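Local structure of endoglucanase A (Clostridium acetobutylicum, 3IK2) at residues Gln25-Ala30 / Asn393-Ala398. The protein probably hydrolyses internal beta-1,4-glucosidic bonds of cellulose and related glucans, as an endoglucanase of glycoside hydrolase family 44. Sequence-based numbering, arbitrary orientation.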
loop_
_atom_site.group_PDB
_atom_site.type_symbol
_atom_site.label_atom_id
_atom_site.label_comp_id
_atom_site.label_asym_id
_atom_site.label_seq_id
_atom_site.Cartn_x
_atom_site.Cartn_y
_atom_site.Cartn_z
ATOM N N GLN A 25 7.519 5.375 -3.835
ATOM C CA GLN A 25 8.311 6.465 -4.379
ATOM C C GLN A 25 8.672 7.390 -3.247
ATOM O O GLN A 25 7.803 7.856 -2.519
ATOM C CB GLN A 25 7.580 7.247 -5.517
ATOM C CG GLN A 25 7.475 6.495 -6.875
ATOM C CD GLN A 25 6.320 5.507 -6.891
ATOM O OE1 GLN A 25 5.333 5.679 -6.170
ATOM N NE2 GLN A 25 6.457 4.441 -7.674
ATOM N N ASP A 26 9.968 7.658 -3.107
ATOM C CA ASP A 26 10.423 8.595 -2.089
ATOM C C ASP A 26 9.901 10.025 -2.249
ATOM O O ASP A 26 9.803 10.536 -3.339
ATOM C CB ASP A 26 11.943 8.586 -1.980
ATOM C CG ASP A 26 12.451 7.319 -1.325
ATOM O OD1 ASP A 26 11.798 6.831 -0.348
ATOM O OD2 ASP A 26 13.467 6.796 -1.818
ATOM N N PHE A 27 9.634 10.646 -1.109
ATOM C CA PHE A 27 9.177 12.013 -1.003
ATOM C C PHE A 27 10.307 12.948 -0.665
ATOM O O PHE A 27 11.190 12.621 0.158
ATOM C CB PHE A 27 8.139 12.090 0.089
ATOM C CG PHE A 27 6.913 11.261 -0.185
ATOM C CD1 PHE A 27 6.506 10.274 0.718
ATOM C CD2 PHE A 27 6.155 11.480 -1.336
ATOM C CE1 PHE A 27 5.348 9.531 0.498
ATOM C CE2 PHE A 27 4.996 10.723 -1.586
ATOM C CZ PHE A 27 4.598 9.749 -0.661
ATOM N N SER A 28 10.297 14.115 -1.297
ATOM C CA SER A 28 11.320 15.133 -1.012
ATOM C C SER A 28 11.294 15.519 0.465
ATOM O O SER A 28 12.352 15.692 1.077
ATOM C CB SER A 28 11.164 16.379 -1.928
ATOM O OG SER A 28 9.824 16.872 -1.857
ATOM N N ASN A 29 10.101 15.653 1.047
ATOM C CA ASN A 29 9.994 15.987 2.483
ATOM C C ASN A 29 8.761 15.418 3.222
ATOM O O ASN A 29 7.915 16.160 3.709
ATOM C CB ASN A 29 10.088 17.507 2.689
ATOM C CG ASN A 29 10.281 17.885 4.146
ATOM O OD1 ASN A 29 10.752 17.072 4.967
ATOM N ND2 ASN A 29 9.911 19.117 4.488
ATOM N N ALA A 30 8.666 14.097 3.294
ATOM C CA ALA A 30 7.566 13.459 3.999
ATOM C C ALA A 30 8.047 12.191 4.678
ATOM O O ALA A 30 8.727 11.350 4.060
ATOM C CB ALA A 30 6.412 13.163 3.072
ATOM N N ASN A 393 2.710 17.617 -3.305
ATOM C CA ASN A 393 2.915 18.372 -2.059
ATOM C C ASN A 393 1.815 18.161 -1.026
ATOM O O ASN A 393 2.077 18.144 0.167
ATOM C CB ASN A 393 3.148 19.895 -2.318
ATOM C CG ASN A 393 2.004 20.552 -3.119
ATOM O OD1 ASN A 393 1.579 20.022 -4.142
ATOM N ND2 ASN A 393 1.536 21.720 -2.667
ATOM N N TYR A 394 0.576 18.015 -1.465
ATOM C CA TYR A 394 -0.501 17.719 -0.507
ATOM C C TYR A 394 -0.543 16.262 -0.031
ATOM O O TYR A 394 -0.924 16.002 1.088
ATOM C CB TYR A 394 -1.863 18.163 -1.039
ATOM C CG TYR A 394 -2.169 19.633 -0.798
ATOM C CD1 TYR A 394 -2.802 20.059 0.383
ATOM C CD2 TYR A 394 -1.840 20.598 -1.758
ATOM C CE1 TYR A 394 -3.091 21.412 0.602
ATOM C CE2 TYR A 394 -2.129 21.943 -1.558
ATOM C CZ TYR A 394 -2.753 22.352 -0.380
ATOM O OH TYR A 394 -3.022 23.705 -0.198
ATOM N N VAL A 395 -0.143 15.320 -0.887
ATOM C CA VAL A 395 0.111 13.958 -0.447
ATOM C C VAL A 395 1.198 13.968 0.644
ATOM O O VAL A 395 1.057 13.321 1.692
ATOM C CB VAL A 395 0.480 13.003 -1.627
ATOM C CG1 VAL A 395 1.147 11.694 -1.097
ATOM C CG2 VAL A 395 -0.767 12.678 -2.466
ATOM N N GLN A 396 2.268 14.726 0.424
ATOM C CA GLN A 396 3.314 14.765 1.436
ATOM C C GLN A 396 2.780 15.365 2.732
ATOM O O GLN A 396 3.090 14.867 3.803
ATOM C CB GLN A 396 4.536 15.539 0.933
ATOM C CG GLN A 396 5.185 14.908 -0.262
ATOM C CD GLN A 396 6.569 15.469 -0.537
ATOM O OE1 GLN A 396 7.342 15.689 0.384
ATOM N NE2 GLN A 396 6.902 15.647 -1.807
ATOM N N SER A 397 1.936 16.398 2.645
ATOM C CA SER A 397 1.323 16.967 3.869
ATOM C C SER A 397 0.554 15.925 4.686
ATOM O O SER A 397 0.600 15.954 5.901
ATOM C CB SER A 397 0.356 18.109 3.576
ATOM O OG SER A 397 0.850 19.001 2.625
ATOM N N ALA A 398 -0.195 15.059 4.010
ATOM C CA ALA A 398 -0.980 14.025 4.676
ATOM C C ALA A 398 -0.084 13.094 5.459
ATOM O O ALA A 398 -0.355 12.838 6.632
ATOM C CB ALA A 398 -1.842 13.259 3.680
#
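In this TIM-like barrel the loop leaving the first barrel strand, 22-23, meets helix 393-403, which follows the eighth, 379-384, so the contact lies where the parallel barrel closes. Before the contact, OE1 of Q25 accepts from the backbone N of E386, and D26 forms salt bridges with K90 and R35. The carbonyl O of Q25 also sits over the centre of one face of the F27 ring, 3.9 Å above its plane. The side chain of F27 leaves its backbone toward the helix, with CG anti to its own carbonyl carbon (chi1 -62°). Its CZ lies 4.0 Å from CG1 of V395, and its CD2 is 3.7 Å from CG of Q396; the F27 and Q396 side chains run alongside one another in opposite senses, ring and amide planes 31° apart. Beyond the ring, the extended Q396 chain delivers its amide to the backbone turn at S28 and N29. OG of S28, in the crowded position between its own N and carbonyl carbon (chi1 53°), accepts a nearly straight bond from NE2 of Q396 at 3.2 Å, lying almost exactly in the amide plane. The shortest link is the 2.8 Å hydrogen bond from the backbone N of N29 to Q396 OE1, received on a lone pair in the carbonyl plane. NE2 also donates to OD1 of N392, and together these bonds hold the amide's orientation. The carbonyl O of N29 turns to ND2 of N400, one turn further along the helix. A30 closes against the root of the glutamine, its CB 3.7 Å from CB of Q396.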